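Local coordinates for protein peroxisomal catalase (Pichia angusta, PDB 2XQ1) that probably breaks down hydrogen peroxide from peroxisomal oxidases into water and oxygen with the help of a haem cofactor, at residues K218-Y223 against K417-K421; W258-E262 against L310-P314. All coordinates share one frame; numbering follows the deposited sequence.

Contact 1: residues K218-Y223 against K417-K421; sequences KGEWVY and KPDEK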
loop_
_atom_site.group_PDB
_atom_site.type_symbol
_atom_site.label_atom_id
_atom_site.label_comp_id
_atom_site.label_asym_id
_atom_site.label_seq_id
_atom_site.Cartn_x
_atom_site.Cartn_y
_atom_site.Cartn_z
ATOM N N LYS O 218 38.160 19.436 -15.764
ATOM C CA LYS O 218 38.423 19.626 -17.195
ATOM C C LYS O 218 37.585 18.666 -18.045
ATOM O O LYS O 218 37.535 18.794 -19.280
ATOM C CB LYS O 218 39.897 19.406 -17.549
ATOM C CG LYS O 218 40.934 19.892 -16.553
ATOM C CD LYS O 218 42.286 19.189 -16.823
ATOM C CE LYS O 218 43.437 19.738 -15.953
ATOM N NZ LYS O 218 43.687 21.214 -16.207
ATOM N N GLY O 219 36.956 17.690 -17.389
ATOM C CA GLY O 219 36.156 16.680 -18.080
ATOM C C GLY O 219 36.911 15.392 -18.366
ATOM O O GLY O 219 36.411 14.529 -19.094
ATOM N N GLU O 220 38.111 15.270 -17.795
ATOM C CA GLU O 220 38.944 14.071 -17.934
ATOM C C GLU O 220 38.552 13.042 -16.890
ATOM O O GLU O 220 38.505 13.332 -15.688
ATOM C CB GLU O 220 40.433 14.409 -17.799
ATOM C CG GLU O 220 40.997 15.250 -18.949
ATOM C CD GLU O 220 42.314 15.993 -18.612
ATOM O OE1 GLU O 220 42.757 15.997 -17.436
ATOM O OE2 GLU O 220 42.904 16.591 -19.549
ATOM N N TRP O 221 38.272 11.832 -17.361
ATOM C CA TRP O 221 37.735 10.768 -16.509
ATOM C C TRP O 221 38.647 9.588 -16.468
ATOM O O TRP O 221 39.317 9.263 -17.444
ATOM C CB TRP O 221 36.357 10.298 -16.990
ATOM C CG TRP O 221 36.371 9.685 -18.362
ATOM C CD1 TRP O 221 36.114 10.328 -19.529
ATOM C CD2 TRP O 221 36.666 8.323 -18.711
ATOM N NE1 TRP O 221 36.223 9.460 -20.582
ATOM C CE2 TRP O 221 36.557 8.221 -20.105
ATOM C CE3 TRP O 221 36.997 7.179 -17.979
ATOM C CZ2 TRP O 221 36.767 7.029 -20.786
ATOM C CZ3 TRP O 221 37.215 5.981 -18.663
ATOM C CH2 TRP O 221 37.099 5.918 -20.048
ATOM N N VAL O 222 38.612 8.911 -15.333
ATOM C CA VAL O 222 39.461 7.778 -15.094
ATOM C C VAL O 222 38.591 6.740 -14.398
ATOM O O VAL O 222 37.660 7.096 -13.686
ATOM C CB VAL O 222 40.641 8.247 -14.246
ATOM C CG1 VAL O 222 40.416 7.958 -12.779
ATOM C CG2 VAL O 222 41.925 7.630 -14.744
ATOM N N TYR O 223 38.844 5.467 -14.663
ATOM C CA TYR O 223 38.119 4.391 -13.984
ATOM C C TYR O 223 38.636 4.269 -12.545
ATOM O O TYR O 223 39.840 4.346 -12.332
ATOM C CB TYR O 223 38.304 3.035 -14.693
ATOM C CG TYR O 223 37.634 2.860 -16.037
ATOM C CD1 TYR O 223 36.257 2.946 -16.187
ATOM C CD2 TYR O 223 38.383 2.558 -17.153
ATOM C CE1 TYR O 223 35.655 2.763 -17.435
ATOM C CE2 TYR O 223 37.798 2.376 -18.399
ATOM C CZ TYR O 223 36.444 2.477 -18.538
ATOM O OH TYR O 223 35.891 2.296 -19.789
ATOM N N LYS O 417 35.240 15.989 -23.456
ATOM C CA LYS O 417 36.438 15.265 -23.900
ATOM C C LYS O 417 36.054 13.875 -24.454
ATOM O O LYS O 417 34.892 13.466 -24.327
ATOM C CB LYS O 417 37.457 15.162 -22.761
ATOM C CG LYS O 417 38.333 16.400 -22.655
ATOM C CD LYS O 417 39.820 16.043 -22.467
ATOM C CE LYS O 417 40.742 17.179 -22.918
ATOM N NZ LYS O 417 40.162 18.503 -22.542
ATOM N N PRO O 418 37.012 13.153 -25.091
ATOM C CA PRO O 418 36.650 11.797 -25.566
ATOM C C PRO O 418 36.159 10.878 -24.434
ATOM O O PRO O 418 36.811 10.777 -23.386
ATOM C CB PRO O 418 37.970 11.254 -26.174
ATOM C CG PRO O 418 39.062 12.110 -25.577
ATOM C CD PRO O 418 38.417 13.485 -25.420
ATOM N N ASP O 419 35.006 10.243 -24.654
ATOM C CA ASP O 419 34.473 9.245 -23.743
ATOM C C ASP O 419 34.524 7.849 -24.382
ATOM O O ASP O 419 35.271 7.613 -25.336
ATOM C CB ASP O 419 33.039 9.614 -23.354
ATOM C CG ASP O 419 32.798 9.541 -21.850
ATOM O OD1 ASP O 419 33.100 8.495 -21.220
ATOM O OD2 ASP O 419 32.296 10.554 -21.299
ATOM N N GLU O 420 33.735 6.923 -23.844
ATOM C CA GLU O 420 33.657 5.572 -24.379
ATOM C C GLU O 420 32.914 5.609 -25.712
ATOM O O GLU O 420 32.016 6.435 -25.891
ATOM C CB GLU O 420 32.953 4.657 -23.370
ATOM C CG GLU O 420 33.813 4.263 -22.167
ATOM C CD GLU O 420 32.995 3.739 -20.997
ATOM O OE1 GLU O 420 31.850 4.207 -20.799
ATOM O OE2 GLU O 420 33.498 2.865 -20.262
ATOM N N LYS O 421 33.298 4.745 -26.652
ATOM C CA LYS O 421 32.617 4.700 -27.957
ATOM C C LYS O 421 31.965 3.347 -28.261
ATOM O O LYS O 421 32.524 2.295 -27.941
ATOM C CB LYS O 421 33.555 5.113 -29.105
ATOM C CG LYS O 421 34.600 6.165 -28.743
ATOM C CD LYS O 421 34.352 7.518 -29.464
ATOM C CE LYS O 421 35.490 8.521 -29.157
ATOM N NZ LYS O 421 35.092 9.968 -29.258
#
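W221 NE1 donates to the carbonyl O of P418, pinning the loop 417-421 beside the start of strand 221-230 of the catalase beta-barrel. The bond is 3.2 Å from W221 NE1 to P418 O, with 148° at the hydrogen, and uses a carbonyl lone pair. Tryptophan suits this place because one side chain offers both a donor and a broad surface. With CG between the backbone N and the carbonyl carbon (chi1 63°), its indole is turned across to the loop. D419 OD1 lies obliquely beside the indole, at a poor angle for a hydrogen bond from NE1; its charge is met by K213, which also makes a cation-pi contact with W221.

K417 lies alongside E220, pointing the same way, with K417 CD 3.8 Å from E220 CG; their charged ends stay beyond salt-bridge range. K417 CB lies against G219 O, and glycine fits at G219 because a CB there would jam against the carbonyl O of K218.

E420 extends toward Y223, its length letting both carboxylate oxygens find partners. OE1 is salt-bridged to K213, while the phenol OH of Y223 donates to E420 OE2 at 2.5 Å, on the anti side and 19° out of the carboxylate plane.

Contact 2: residues W258-E262 against L310-P314; sequences WEAIE and LNENP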
loop_
_atom_site.group_PDB
_atom_site.type_symbol
_atom_site.label_atom_id
_atom_site.label_comp_id
_atom_site.label_asym_id
_atom_site.label_seq_id
_atom_site.Cartn_x
_atom_site.Cartn_y
_atom_site.Cartn_z
ATOM N N TRP O 258 27.214 -0.393 18.818
ATOM C CA TRP O 258 26.523 0.600 19.620
ATOM C C TRP O 258 27.345 0.972 20.844
ATOM O O TRP O 258 27.492 2.171 21.155
ATOM C CB TRP O 258 25.157 0.115 20.046
ATOM C CG TRP O 258 24.248 1.251 20.323
ATOM C CD1 TRP O 258 23.477 1.936 19.406
ATOM C CD2 TRP O 258 24.010 1.863 21.588
ATOM N NE1 TRP O 258 22.762 2.936 20.032
ATOM C CE2 TRP O 258 23.071 2.914 21.372
ATOM C CE3 TRP O 258 24.486 1.622 22.894
ATOM C CZ2 TRP O 258 22.600 3.733 22.422
ATOM C CZ3 TRP O 258 24.013 2.433 23.957
ATOM C CH2 TRP O 258 23.075 3.478 23.709
ATOM N N GLU O 259 27.906 -0.057 21.498
ATOM C CA GLU O 259 28.735 0.101 22.703
ATOM C C GLU O 259 30.059 0.814 22.472
ATOM O O GLU O 259 30.427 1.692 23.249
ATOM C CB GLU O 259 28.932 -1.233 23.417
ATOM C CG GLU O 259 27.802 -1.522 24.394
ATOM C CD GLU O 259 27.877 -2.903 24.966
ATOM O OE1 GLU O 259 28.936 -3.554 24.842
ATOM O OE2 GLU O 259 26.865 -3.355 25.530
ATOM N N ALA O 260 30.749 0.456 21.395
ATOM C CA ALA O 260 31.967 1.144 21.006
ATOM C C ALA O 260 31.725 2.642 20.915
ATOM O O ALA O 260 32.453 3.418 21.513
ATOM C CB ALA O 260 32.485 0.616 19.711
ATOM N N ILE O 261 30.685 3.050 20.202
ATOM C CA ILE O 261 30.419 4.474 20.021
ATOM C C ILE O 261 30.004 5.186 21.327
ATOM O O ILE O 261 30.415 6.344 21.581
ATOM C CB ILE O 261 29.447 4.723 18.839
ATOM C CG1 ILE O 261 30.183 4.457 17.531
ATOM C CG2 ILE O 261 28.907 6.167 18.800
ATOM C CD1 ILE O 261 29.286 4.303 16.348
ATOM N N GLU O 262 29.233 4.494 22.169
ATOM C CA GLU O 262 28.805 5.056 23.459
ATOM C C GLU O 262 29.973 5.246 24.473
ATOM O O GLU O 262 29.953 6.179 25.293
ATOM C CB GLU O 262 27.706 4.197 24.047
ATOM C CG GLU O 262 26.766 4.936 24.945
ATOM C CD GLU O 262 26.352 4.065 26.121
ATOM O OE1 GLU O 262 26.456 2.807 26.023
ATOM O OE2 GLU O 262 25.936 4.633 27.160
ATOM N N LEU O 310 32.956 6.935 12.524
ATOM C CA LEU O 310 31.588 6.816 13.035
ATOM C C LEU O 310 31.537 7.151 14.522
ATOM O O LEU O 310 32.121 6.462 15.349
ATOM C CB LEU O 310 31.008 5.418 12.759
ATOM C CG LEU O 310 30.876 4.994 11.291
ATOM C CD1 LEU O 310 30.195 3.659 11.196
ATOM C CD2 LEU O 310 30.144 6.021 10.431
ATOM N N ASN O 311 30.814 8.210 14.855
ATOM C CA ASN O 311 30.864 8.758 16.193
ATOM C C ASN O 311 29.516 9.084 16.825
ATOM O O ASN O 311 29.496 9.731 17.871
ATOM C CB ASN O 311 31.729 10.024 16.186
ATOM C CG ASN O 311 31.146 11.148 15.315
ATOM O OD1 ASN O 311 30.015 11.101 14.854
ATOM N ND2 ASN O 311 31.932 12.164 15.103
ATOM N N GLU O 312 28.403 8.671 16.212
ATOM C CA GLU O 312 27.058 9.049 16.718
ATOM C C GLU O 312 25.940 8.027 16.450
ATOM O O GLU O 312 25.560 7.782 15.299
ATOM C CB GLU O 312 26.656 10.406 16.169
ATOM C CG GLU O 312 25.346 10.935 16.714
ATOM C CD GLU O 312 24.840 12.140 15.908
ATOM O OE1 GLU O 312 25.650 12.881 15.286
ATOM O OE2 GLU O 312 23.619 12.339 15.879
ATOM N N ASN O 313 25.423 7.435 17.520
ATOM C CA ASN O 313 24.347 6.491 17.405
ATOM C C ASN O 313 23.072 7.210 17.024
ATOM O O ASN O 313 22.922 8.394 17.333
ATOM C CB ASN O 313 24.182 5.744 18.708
ATOM C CG ASN O 313 25.257 4.719 18.904
ATOM O OD1 ASN O 313 25.810 4.202 17.937
ATOM N ND2 ASN O 313 25.555 4.401 20.159
ATOM N N PRO O 314 22.159 6.511 16.316
ATOM C CA PRO O 314 20.902 7.124 15.909
ATOM C C PRO O 314 20.028 7.381 17.128
ATOM O O PRO O 314 20.284 6.812 18.167
ATOM C CB PRO O 314 20.279 6.042 15.045
ATOM C CG PRO O 314 20.900 4.759 15.555
ATOM C CD PRO O 314 22.276 5.126 15.821
#
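N313 spreads its amide over one face of the W258 indole while reaching past it to the helix backbone, joining helix 252-263 to the end of strand 303-312, a strand of the catalase beta-barrel paired with strands 70-79 and 268-276. Helix and strand cross at 76°.

The polar link is a single hydrogen bond, N313 ND2 to W258 O, 3.1 Å long and nearly straight. W258 O also accepts from E262 N, so the amide is a second donor to a carbonyl already engaged in the helix. Asparagine suits the spot: short and flat, it brings an N-H to the backbone from the strand's end.

The amide lies nearly parallel to the indole (planes 12° apart), with ND2 over one face toward the rim. W258 O lies close to the amide plane, so the N-H runs along the ring face to the carbonyl. W258 CG stands anti to its own nitrogen (chi1 -155°), swinging the ring across to the asparagine. With alanine in place of W258 the N313 amide would probably lose the ring it lies on and turn more easily, though its bond to the backbone O could remain.

The van der Waals contacts belong to I261, whose branches divide the work. CG1 lies 3.5 Å from L310 O, and CD1 makes an apolar contact with L310 CB at 4.1 Å, while CG2 rests on the peptide between N311 and E312. Those two residues face Y74 in a classic beta bulge, and a branched side chain suits this stretch of strand backbone.

The join thus probably rests on close fit, with one directional bond setting where the helix meets the strand's end.

Coming from the N terminus, past earlier barrel strands including 70-79 and 98-107, the chain reaches 218-223, at the start of strand 221-230. It then forms helix 252-263, runs through strand 268-276 and ends strand 303-312 at 310-314, where contact 2 closes a loop with 47 residues between its segments. The chain continues through helix 341-357 to 417-421, where contact 1 closes a far wider loop, with 193 residues between its segments, that encloses contact 2 entirely. The two never touch; their nearest atoms are about 25 Å apart. The sheet connects them, since strand 268-276 pairs with both 221-230 and 303-312: contact 1 brings a later loop to one strand, contact 2 a helix to another.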